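Local atomic coordinates of glutathione S-transferase enzyme with thioredoxin-like domain (Xenorhabdus nematophila, PDB entry 4L8E), a protein that probably catalyses the conjugation of glutathione to electrophilic substrates, as glutathione transferases do, and binds two glutathione molecules per subunit. Residues A[112-117]-A[122-127]; A[178-183]-A[188-193]; A[143-148]-A[154-159]. One frame throughout, in Å; residues are numbered along the deposited sequence.

Contact 1 of 3, residues A[112-117]-A[122-127]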
loop_
_atom_site.group_PDB
_atom_site.type_symbol
_atom_site.label_atom_id
_atom_site.label_comp_id
_atom_site.label_asym_id
_atom_site.label_seq_id
_atom_site.Cartn_x
_atom_site.Cartn_y
_atom_site.Cartn_z
ATOM N N ARG A 112 6.763 9.195 -17.334
ATOM C CA ARG A 112 5.573 8.621 -17.966
ATOM C C ARG A 112 4.599 8.030 -16.959
ATOM O O ARG A 112 4.996 7.497 -15.948
ATOM C CB ARG A 112 5.983 7.521 -18.966
ATOM C CG ARG A 112 7.028 7.952 -19.983
ATOM C CD ARG A 112 6.449 8.775 -21.097
ATOM N NE ARG A 112 5.164 8.270 -21.565
ATOM C CZ ARG A 112 4.994 7.326 -22.485
ATOM N NH1 ARG A 112 3.761 6.964 -22.818
ATOM N NH2 ARG A 112 6.034 6.745 -23.074
ATOM N N PHE A 113 3.312 8.128 -17.284
ATOM C CA PHE A 113 2.226 7.460 -16.557
ATOM C C PHE A 113 2.009 7.957 -15.128
ATOM O O PHE A 113 1.415 7.275 -14.297
ATOM C CB PHE A 113 2.326 5.930 -16.683
ATOM C CG PHE A 113 2.257 5.487 -18.109
ATOM C CD1 PHE A 113 1.076 5.585 -18.824
ATOM C CD2 PHE A 113 3.398 5.071 -18.772
ATOM C CE1 PHE A 113 1.025 5.246 -20.149
ATOM C CE2 PHE A 113 3.366 4.730 -20.133
ATOM C CZ PHE A 113 2.189 4.808 -20.821
ATOM N N LEU A 114 2.436 9.193 -14.882
ATOM C CA LEU A 114 2.152 9.851 -13.617
ATOM C C LEU A 114 2.344 11.329 -13.858
ATOM O O LEU A 114 3.384 11.778 -14.375
ATOM C CB LEU A 114 3.103 9.368 -12.530
ATOM C CG LEU A 114 2.915 9.987 -11.156
ATOM C CD1 LEU A 114 1.585 9.567 -10.567
ATOM C CD2 LEU A 114 4.022 9.563 -10.244
ATOM N N SER A 115 1.316 12.099 -13.552
ATOM C CA SER A 115 1.344 13.501 -13.868
ATOM C C SER A 115 2.406 14.239 -13.054
ATOM O O SER A 115 2.734 13.817 -11.940
ATOM C CB SER A 115 -0.025 14.099 -13.587
ATOM O OG SER A 115 -0.014 15.489 -13.855
ATOM N N LYS A 116 2.898 15.354 -13.608
ATOM C CA LYS A 116 3.790 16.252 -12.866
ATOM C C LYS A 116 3.008 17.397 -12.198
ATOM O O LYS A 116 3.554 18.128 -11.378
ATOM C CB LYS A 116 4.855 16.829 -13.794
ATOM C CG LYS A 116 5.443 15.792 -14.742
ATOM C CD LYS A 116 6.833 15.347 -14.340
ATOM C CE LYS A 116 7.452 14.498 -15.445
ATOM N NZ LYS A 116 8.945 14.542 -15.444
ATOM N N ASP A 117 1.732 17.535 -12.548
ATOM C CA ASP A 117 0.836 18.535 -11.918
ATOM C C ASP A 117 0.423 18.031 -10.535
ATOM O O ASP A 117 -0.086 16.932 -10.413
ATOM C CB ASP A 117 -0.408 18.734 -12.797
ATOM C CG ASP A 117 -1.494 19.583 -12.125
ATOM O OD1 ASP A 117 -1.334 20.816 -12.096
ATOM O OD2 ASP A 117 -2.526 19.028 -11.659
ATOM N N THR A 122 -1.517 13.802 -7.331
ATOM C CA THR A 122 -1.955 13.403 -6.003
ATOM C C THR A 122 -3.154 12.470 -6.136
ATOM O O THR A 122 -3.253 11.485 -5.419
ATOM C CB THR A 122 -2.259 14.602 -5.142
ATOM O OG1 THR A 122 -1.064 15.372 -4.972
ATOM C CG2 THR A 122 -2.777 14.177 -3.761
ATOM N N GLU A 123 -4.064 12.773 -7.057
ATOM C CA GLU A 123 -5.216 11.908 -7.286
ATOM C C GLU A 123 -4.789 10.537 -7.787
ATOM O O GLU A 123 -5.277 9.506 -7.307
ATOM C CB GLU A 123 -6.219 12.569 -8.237
ATOM C CG GLU A 123 -7.477 11.778 -8.443
ATOM C CD GLU A 123 -8.484 11.866 -7.294
ATOM O OE1 GLU A 123 -8.305 12.691 -6.352
ATOM O OE2 GLU A 123 -9.469 11.082 -7.346
ATOM N N GLN A 124 -3.858 10.506 -8.741
ATOM C CA GLN A 124 -3.317 9.240 -9.223
ATOM C C GLN A 124 -2.665 8.436 -8.112
ATOM O O GLN A 124 -2.880 7.245 -8.008
ATOM C CB GLN A 124 -2.334 9.502 -10.362
ATOM C CG GLN A 124 -3.019 10.055 -11.559
ATOM C CD GLN A 124 -2.089 10.626 -12.583
ATOM O OE1 GLN A 124 -0.941 10.932 -12.288
ATOM N NE2 GLN A 124 -2.592 10.808 -13.799
ATOM N N LEU A 125 -1.885 9.097 -7.263
ATOM C CA LEU A 125 -1.155 8.400 -6.224
ATOM C C LEU A 125 -2.114 7.891 -5.135
ATOM O O LEU A 125 -1.907 6.816 -4.576
ATOM C CB LEU A 125 -0.082 9.306 -5.630
ATOM C CG LEU A 125 1.118 9.572 -6.542
ATOM C CD1 LEU A 125 1.972 10.661 -5.961
ATOM C CD2 LEU A 125 1.923 8.279 -6.744
ATOM N N GLN A 126 -3.157 8.653 -4.836
ATOM C CA GLN A 126 -4.148 8.198 -3.880
ATOM C C GLN A 126 -4.698 6.837 -4.306
ATOM O O GLN A 126 -4.834 5.911 -3.513
ATOM C CB GLN A 126 -5.256 9.253 -3.806
ATOM C CG GLN A 126 -6.543 8.864 -3.213
ATOM C CD GLN A 126 -7.532 9.997 -3.436
ATOM O OE1 GLN A 126 -8.167 10.109 -4.498
ATOM N NE2 GLN A 126 -7.592 10.892 -2.491
ATOM N N TRP A 127 -5.007 6.714 -5.580
ATOM C CA TRP A 127 -5.577 5.474 -6.099
ATOM C C TRP A 127 -4.545 4.351 -6.213
ATOM O O TRP A 127 -4.887 3.188 -6.035
ATOM C CB TRP A 127 -6.345 5.731 -7.413
ATOM C CG TRP A 127 -7.617 6.451 -7.161
ATOM C CD1 TRP A 127 -7.884 7.753 -7.420
ATOM C CD2 TRP A 127 -8.804 5.915 -6.535
ATOM N NE1 TRP A 127 -9.169 8.071 -7.008
ATOM C CE2 TRP A 127 -9.745 6.950 -6.465
ATOM C CE3 TRP A 127 -9.159 4.648 -6.052
ATOM C CZ2 TRP A 127 -11.027 6.767 -5.927
ATOM C CZ3 TRP A 127 -10.428 4.474 -5.521
ATOM C CH2 TRP A 127 -11.344 5.530 -5.463
#

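Contact 2 of 3, residues A[178-183]-A[188-193]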
loop_
_atom_site.group_PDB
_atom_site.type_symbol
_atom_site.label_atom_id
_atom_site.label_comp_id
_atom_site.label_asym_id
_atom_site.label_seq_id
_atom_site.Cartn_x
_atom_site.Cartn_y
_atom_site.Cartn_z
ATOM N N THR A 178 -14.761 9.396 -13.877
ATOM C CA THR A 178 -13.581 9.698 -14.676
ATOM C C THR A 178 -13.237 8.512 -15.566
ATOM O O THR A 178 -13.422 7.368 -15.176
ATOM C CB THR A 178 -12.346 10.027 -13.770
ATOM O OG1 THR A 178 -12.093 8.962 -12.843
ATOM C CG2 THR A 178 -12.553 11.309 -12.970
ATOM N N PRO A 179 -12.667 8.772 -16.756
ATOM C CA PRO A 179 -12.408 7.658 -17.676
ATOM C C PRO A 179 -11.356 6.664 -17.180
ATOM O O PRO A 179 -11.475 5.474 -17.451
ATOM C CB PRO A 179 -11.957 8.360 -18.969
ATOM C CG PRO A 179 -11.655 9.751 -18.601
ATOM C CD PRO A 179 -12.503 10.081 -17.407
ATOM N N TYR A 180 -10.354 7.150 -16.460
ATOM C CA TYR A 180 -9.347 6.305 -15.815
ATOM C C TYR A 180 -9.420 6.541 -14.307
ATOM O O TYR A 180 -10.164 7.416 -13.859
ATOM C CB TYR A 180 -7.972 6.602 -16.395
ATOM C CG TYR A 180 -7.883 6.177 -17.832
ATOM C CD1 TYR A 180 -7.609 4.864 -18.169
ATOM C CD2 TYR A 180 -8.117 7.085 -18.865
ATOM C CE1 TYR A 180 -7.552 4.473 -19.500
ATOM C CE2 TYR A 180 -8.063 6.700 -20.185
ATOM C CZ TYR A 180 -7.758 5.393 -20.489
ATOM O OH TYR A 180 -7.724 5.011 -21.797
ATOM N N LEU A 181 -8.718 5.728 -13.525
ATOM C CA LEU A 181 -8.845 5.755 -12.091
ATOM C C LEU A 181 -8.203 7.021 -11.548
ATOM O O LEU A 181 -6.989 7.198 -11.645
ATOM C CB LEU A 181 -8.205 4.507 -11.465
ATOM C CG LEU A 181 -8.567 4.274 -10.010
ATOM C CD1 LEU A 181 -10.070 4.303 -9.770
ATOM C CD2 LEU A 181 -7.942 2.934 -9.547
ATOM N N GLY A 182 -9.005 7.909 -10.976
ATOM C CA GLY A 182 -8.496 9.232 -10.627
ATOM C C GLY A 182 -7.839 10.056 -11.759
ATOM O O GLY A 182 -6.872 10.787 -11.532
ATOM N N GLY A 183 -8.358 9.984 -12.980
ATOM C CA GLY A 183 -7.932 10.940 -13.980
ATOM C C GLY A 183 -8.426 10.746 -15.395
ATOM O O GLY A 183 -9.171 9.817 -15.704
ATOM N N ILE A 188 -0.215 5.006 -13.651
ATOM C CA ILE A 188 0.230 3.893 -12.829
ATOM C C ILE A 188 -0.863 3.402 -11.872
ATOM O O ILE A 188 -0.813 2.262 -11.434
ATOM C CB ILE A 188 1.565 4.178 -12.076
ATOM C CG1 ILE A 188 1.459 5.390 -11.172
ATOM C CG2 ILE A 188 2.733 4.301 -13.060
ATOM C CD1 ILE A 188 2.732 5.624 -10.374
ATOM N N ALA A 189 -1.862 4.232 -11.583
ATOM C CA ALA A 189 -3.005 3.777 -10.770
ATOM C C ALA A 189 -3.765 2.669 -11.523
ATOM O O ALA A 189 -4.086 1.634 -10.961
ATOM C CB ALA A 189 -3.915 4.926 -10.441
ATOM N N ASP A 190 -4.028 2.896 -12.797
ATOM C CA ASP A 190 -4.731 1.914 -13.613
ATOM C C ASP A 190 -3.886 0.648 -13.812
ATOM O O ASP A 190 -4.397 -0.490 -13.782
ATOM C CB ASP A 190 -5.064 2.497 -14.976
ATOM C CG ASP A 190 -5.862 3.760 -14.895
ATOM O OD1 ASP A 190 -7.119 3.683 -14.727
ATOM O OD2 ASP A 190 -5.232 4.839 -15.029
ATOM N N ILE A 191 -2.594 0.845 -14.060
ATOM C CA ILE A 191 -1.672 -0.275 -14.257
ATOM C C ILE A 191 -1.637 -1.156 -13.005
ATOM O O ILE A 191 -1.581 -2.390 -13.109
ATOM C CB ILE A 191 -0.260 0.239 -14.623
ATOM C CG1 ILE A 191 -0.276 0.907 -16.006
ATOM C CG2 ILE A 191 0.765 -0.865 -14.451
ATOM C CD1 ILE A 191 0.977 1.717 -16.301
ATOM N N ALA A 192 -1.690 -0.543 -11.826
ATOM C CA ALA A 192 -1.682 -1.296 -10.582
ATOM C C ALA A 192 -2.969 -2.120 -10.395
ATOM O O ALA A 192 -2.921 -3.266 -9.910
ATOM C CB ALA A 192 -1.474 -0.367 -9.396
ATOM N N VAL A 193 -4.099 -1.551 -10.772
ATOM C CA VAL A 193 -5.402 -2.180 -10.556
ATOM C C VAL A 193 -5.709 -3.262 -11.593
ATOM O O VAL A 193 -6.259 -4.325 -11.275
ATOM C CB VAL A 193 -6.521 -1.135 -10.535
ATOM C CG1 VAL A 193 -7.911 -1.773 -10.437
ATOM C CG2 VAL A 193 -6.330 -0.202 -9.314
HETATM O O HOH W 1 -5.310 7.099 -13.659
#

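Contact 3 of 3, residues A[143-148]-A[154-159]. With GSH (glutathione), chain B.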
loop_
_atom_site.group_PDB
_atom_site.type_symbol
_atom_site.label_atom_id
_atom_site.label_comp_id
_atom_site.label_asym_id
_atom_site.label_seq_id
_atom_site.Cartn_x
_atom_site.Cartn_y
_atom_site.Cartn_z
ATOM N N HIS A 143 -8.537 -14.823 -3.023
ATOM C CA HIS A 143 -7.900 -15.913 -3.774
ATOM C C HIS A 143 -7.515 -17.048 -2.827
ATOM O O HIS A 143 -7.727 -18.238 -3.127
ATOM C CB HIS A 143 -6.635 -15.418 -4.493
ATOM C CG HIS A 143 -6.911 -14.552 -5.686
ATOM N ND1 HIS A 143 -5.931 -14.211 -6.597
ATOM C CD2 HIS A 143 -8.057 -13.976 -6.127
ATOM C CE1 HIS A 143 -6.461 -13.449 -7.545
ATOM N NE2 HIS A 143 -7.744 -13.293 -7.286
ATOM N N HIS A 144 -6.920 -16.694 -1.692
ATOM C CA HIS A 144 -6.416 -17.711 -0.778
ATOM C C HIS A 144 -7.540 -18.583 -0.273
ATOM O O HIS A 144 -7.427 -19.810 -0.293
ATOM C CB HIS A 144 -5.666 -17.113 0.428
ATOM C CG HIS A 144 -5.227 -18.153 1.415
ATOM N ND1 HIS A 144 -4.163 -18.991 1.166
ATOM C CD2 HIS A 144 -5.749 -18.548 2.607
ATOM C CE1 HIS A 144 -4.018 -19.829 2.179
ATOM N NE2 HIS A 144 -4.975 -19.593 3.058
ATOM N N PHE A 145 -8.640 -17.972 0.182
ATOM C CA PHE A 145 -9.676 -18.800 0.794
ATOM C C PHE A 145 -10.511 -19.578 -0.226
ATOM O O PHE A 145 -11.248 -20.498 0.124
ATOM C CB PHE A 145 -10.509 -17.987 1.782
ATOM C CG PHE A 145 -9.787 -17.730 3.078
ATOM C CD1 PHE A 145 -9.672 -18.731 4.037
ATOM C CD2 PHE A 145 -9.194 -16.494 3.323
ATOM C CE1 PHE A 145 -8.979 -18.500 5.227
ATOM C CE2 PHE A 145 -8.513 -16.251 4.491
ATOM C CZ PHE A 145 -8.405 -17.256 5.454
ATOM N N ASN A 146 -10.364 -19.241 -1.502
ATOM C CA ASN A 146 -10.977 -20.051 -2.550
ATOM C C ASN A 146 -10.238 -21.375 -2.771
ATOM O O ASN A 146 -10.681 -22.198 -3.563
ATOM C CB ASN A 146 -11.126 -19.243 -3.853
ATOM C CG ASN A 146 -12.367 -18.346 -3.838
ATOM O OD1 ASN A 146 -13.386 -18.695 -3.241
ATOM N ND2 ASN A 146 -12.283 -17.192 -4.494
ATOM N N ARG A 147 -9.131 -21.566 -2.052
ATOM C CA ARG A 147 -8.384 -22.824 -2.096
ATOM C C ARG A 147 -8.952 -23.836 -1.111
ATOM O O ARG A 147 -8.501 -24.993 -1.057
ATOM C CB ARG A 147 -6.892 -22.582 -1.787
ATOM C CG ARG A 147 -6.230 -21.579 -2.712
ATOM C CD ARG A 147 -4.850 -21.159 -2.228
ATOM N NE ARG A 147 -3.881 -22.234 -2.352
ATOM C CZ ARG A 147 -3.027 -22.394 -3.357
ATOM N NH1 ARG A 147 -2.968 -21.523 -4.366
ATOM N NH2 ARG A 147 -2.204 -23.416 -3.334
ATOM N N TYR A 148 -9.971 -23.421 -0.355
ATOM C CA TYR A 148 -10.588 -24.294 0.623
ATOM C C TYR A 148 -12.022 -24.630 0.213
ATOM O O TYR A 148 -12.676 -23.884 -0.528
ATOM C CB TYR A 148 -10.693 -23.634 2.003
ATOM C CG TYR A 148 -9.457 -23.043 2.665
ATOM C CD1 TYR A 148 -9.092 -23.444 3.942
ATOM C CD2 TYR A 148 -8.677 -22.086 2.039
ATOM C CE1 TYR A 148 -7.984 -22.893 4.588
ATOM C CE2 TYR A 148 -7.564 -21.525 2.683
ATOM C CZ TYR A 148 -7.236 -21.942 3.966
ATOM O OH TYR A 148 -6.152 -21.407 4.643
ATOM N N PRO A 154 -16.158 -20.754 6.648
ATOM C CA PRO A 154 -17.347 -19.955 6.332
ATOM C C PRO A 154 -17.194 -18.491 6.702
ATOM O O PRO A 154 -17.608 -17.629 5.920
ATOM C CB PRO A 154 -18.448 -20.620 7.169
ATOM C CG PRO A 154 -17.716 -21.301 8.281
ATOM C CD PRO A 154 -16.425 -21.770 7.678
ATOM N N TYR A 155 -16.569 -18.196 7.838
ATOM C CA TYR A 155 -16.403 -16.787 8.228
ATOM C C TYR A 155 -15.443 -16.044 7.303
ATOM O O TYR A 155 -15.712 -14.903 6.882
ATOM C CB TYR A 155 -15.947 -16.664 9.678
ATOM C CG TYR A 155 -17.051 -16.890 10.688
ATOM C CD1 TYR A 155 -18.074 -15.959 10.834
ATOM C CD2 TYR A 155 -17.064 -18.011 11.497
ATOM C CE1 TYR A 155 -19.093 -16.148 11.768
ATOM C CE2 TYR A 155 -18.074 -18.211 12.430
ATOM C CZ TYR A 155 -19.081 -17.269 12.555
ATOM O OH TYR A 155 -20.094 -17.460 13.468
ATOM N N ALA A 156 -14.329 -16.687 6.962
ATOM C CA ALA A 156 -13.320 -16.054 6.127
ATOM C C ALA A 156 -13.843 -15.818 4.716
ATOM O O ALA A 156 -13.631 -14.761 4.140
ATOM C CB ALA A 156 -12.040 -16.935 6.064
ATOM N N ILE A 157 -14.521 -16.806 4.151
ATOM C CA ILE A 157 -14.960 -16.637 2.770
ATOM C C ILE A 157 -16.024 -15.541 2.702
ATOM O O ILE A 157 -16.003 -14.717 1.795
ATOM C CB ILE A 157 -15.429 -17.973 2.108
ATOM C CG1 ILE A 157 -16.137 -17.688 0.786
ATOM C CG2 ILE A 157 -16.373 -18.694 2.978
ATOM C CD1 ILE A 157 -16.163 -18.864 -0.148
ATOM N N LYS A 158 -16.923 -15.499 3.685
ATOM C CA LYS A 158 -17.931 -14.439 3.723
ATOM C C LYS A 158 -17.283 -13.062 3.840
ATOM O O LYS A 158 -17.613 -12.127 3.087
ATOM C CB LYS A 158 -18.912 -14.657 4.879
ATOM C CG LYS A 158 -20.004 -13.600 4.942
ATOM C CD LYS A 158 -20.913 -13.815 6.138
ATOM C CE LYS A 158 -22.127 -12.894 6.101
ATOM N NZ LYS A 158 -23.149 -13.342 5.110
ATOM N N ARG A 159 -16.326 -12.933 4.758
ATOM C CA ARG A 159 -15.627 -11.659 4.955
ATOM C C ARG A 159 -14.984 -11.167 3.658
ATOM O O ARG A 159 -15.203 -10.024 3.229
ATOM C CB ARG A 159 -14.546 -11.822 6.015
ATOM C CG ARG A 159 -13.635 -10.611 6.192
ATOM C CD ARG A 159 -12.743 -10.782 7.420
ATOM N NE ARG A 159 -11.755 -9.710 7.594
ATOM C CZ ARG A 159 -12.011 -8.508 8.111
ATOM N NH1 ARG A 159 -13.244 -8.173 8.517
ATOM N NH2 ARG A 159 -11.025 -7.627 8.259
HETATM N N1 GSH B . -14.240 -2.984 8.223
HETATM C CA1 GSH B . -13.030 -3.163 8.936
HETATM C C1 GSH B . -12.816 -4.631 9.177
HETATM O O11 GSH B . -13.811 -5.422 9.221
HETATM O O12 GSH B . -11.638 -5.075 9.356
HETATM C CB1 GSH B . -13.131 -2.460 10.234
HETATM C CG1 GSH B . -11.887 -2.602 11.090
HETATM C CD1 GSH B . -10.770 -1.698 10.608
HETATM O OE1 GSH B . -11.007 -0.697 9.968
HETATM N N2 GSH B . -9.408 -2.081 10.925
HETATM C CA2 GSH B . -8.305 -1.278 10.512
HETATM C C2 GSH B . -7.453 -2.117 9.573
HETATM O O2 GSH B . -7.321 -3.345 9.685
HETATM C CB2 GSH B . -7.469 -0.853 11.663
HETATM S SG2 GSH B . -8.369 0.291 12.720
HETATM N N3 GSH B . -6.795 -1.470 8.490
HETATM C CA3 GSH B . -5.994 -2.274 7.599
HETATM C C3 GSH B . -4.914 -1.444 7.030
HETATM O O31 GSH B . -4.468 -0.469 7.687
HETATM O O32 GSH B . -4.468 -1.737 5.884
#

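Contact 1 of 3, residues A[112-117]-A[122-127]
The loop 112-117 runs past one side of helix segment 122-127, nearest at L114 and Q124, whose CA atoms are 7.0 Å apart. Q124 reaches across the gap. Its CG stands anti to its own carbonyl carbon and the chain is stretched beyond it (chi2 167°), which carries the amide to the loop backbone, where OE1 accepts the N-H of S115 at 2.8 Å. The bond is almost perfectly straight (178°) and uses an in-plane lone pair, so the side-chain amide serves the loop as a backbone acceptor would. Beside this bond, CD1 of L114 packs 3.3 Å from Q124 OE1 and also 4.0 Å from CD2 of L125. The loop is the linker of the glutathione transferase fold, leading from helix 99-110, the last of the thioredoxin-like domain, into helix 118-145, the first of the all-helical domain. S115 forms an ST turn, its OG taking the D117 N-H at 3.0 Å, and this same hydroxyl is hydrogen-bonded to E120. D117 sits at the N-cap of helix 118-145, its OD2 receiving the amide of E120. L125 packs on L104 of both its own and the second subunit. A side-chain bond across one helical turn, W127 NE1 to E123 OE2 at 3.0 Å, lies near the plane of the indole, which meets F97 of the second subunit edge-to-face, as it does W130 of its own chain.

Contact 2 of 3, residues A[178-183]-A[188-193]
Polar contacts between the loop 178-183 and the first turns of helix 188-197 converge on the carboxylate of D190. Its OD1 accepts the backbone N-H of L181 at 2.9 Å, on the syn side and 22° out of the carboxylate plane, and is also hydrogen-bonded to W216 NE1. OD2 takes the amide of S187, and a water lies 2.6 Å from both D190 OD2 and L181 O. The bond from the S187 amide to D190 OD2 is the return half of an N-capping box, as known at this helix in glutathione transferases, while S187 OG meets the amide of A189; the same carboxylate thus grips the preceding loop as well. Within that loop, Y180 to G183 form a type II beta turn, and the carbonyl of Y180 accepts from both T178 OG1 and G183 N. Aromatic contact is at the rim: D190 OD1 meets the Y180 ring near its plane, the carboxylate standing almost perpendicular to the ring (83°), while K219 makes a cation-pi interaction with that ring. Apolar packing falls to L181. With CG anti to the backbone N (chi1 -166°), its CD2 is laid against V193 CG2 at 3.5 Å, and its CB rests 4.4 Å from A189 CB.

Contact 3 of 3, residues A[143-148]-A[154-159]
R159 NH2 has two acceptors: O12 of a bound glutathione at 2.8 Å, in a nearly straight bond (178°), and Q141 OE1 of the second subunit. NH1 of R159 reaches O11 of the same glutamyl carboxylate at 2.9 Å, so the guanidinium presents its edge to the anion in a two-pronged grip that fixes the rotation of both groups. An arginine chain extended from CG to NE brings it there, from the start of helix 154-175. This helix and the end of helix 118-145 are successive helices of the C-terminal glutathione transferase domain, joined by a short connection. N38 of the second subunit also bonds this glutathione, which therefore spans the two chains. Between the segments themselves the packing is mainly apolar. The methyl CB of A156 sits over the centre of one face of the F145 ring, a CH-pi contact with 3.5 Å to the centroid and 10° off the normal. H144 CD2 covers the opposite face, so the phenyl ring is sandwiched. H144 in turn is tied by NE2 to Y148 OH at 2.7 Å. N146 OD1, which also has a weak hydrogen bond to K204, lies 4.2 Å from I157 CD1.

Helix 118-145 is the thread of this example: contact 1 lies near its beginning and contact 3 at its end, with centres 34 Å apart on opposite sides of the chain's centre. In sequence, contact 1 comes first, contact 3 next and contact 2 last. Contacts 1 and 2, with centres 9 Å apart, adjoin each other; F113 O and I188 N, 2.9 Å apart, probably form a hydrogen bond, and W127 packs on G182. Together they join the starts of helices 118-145 and 188-197 into one buried region. Contact 3, about 28 Å from contact 2 between centres, holds H143 of a glutathione pocket and R159, which binds a glutathione shared with the second subunit. Contacts 1 and 3 both touch the second subunit.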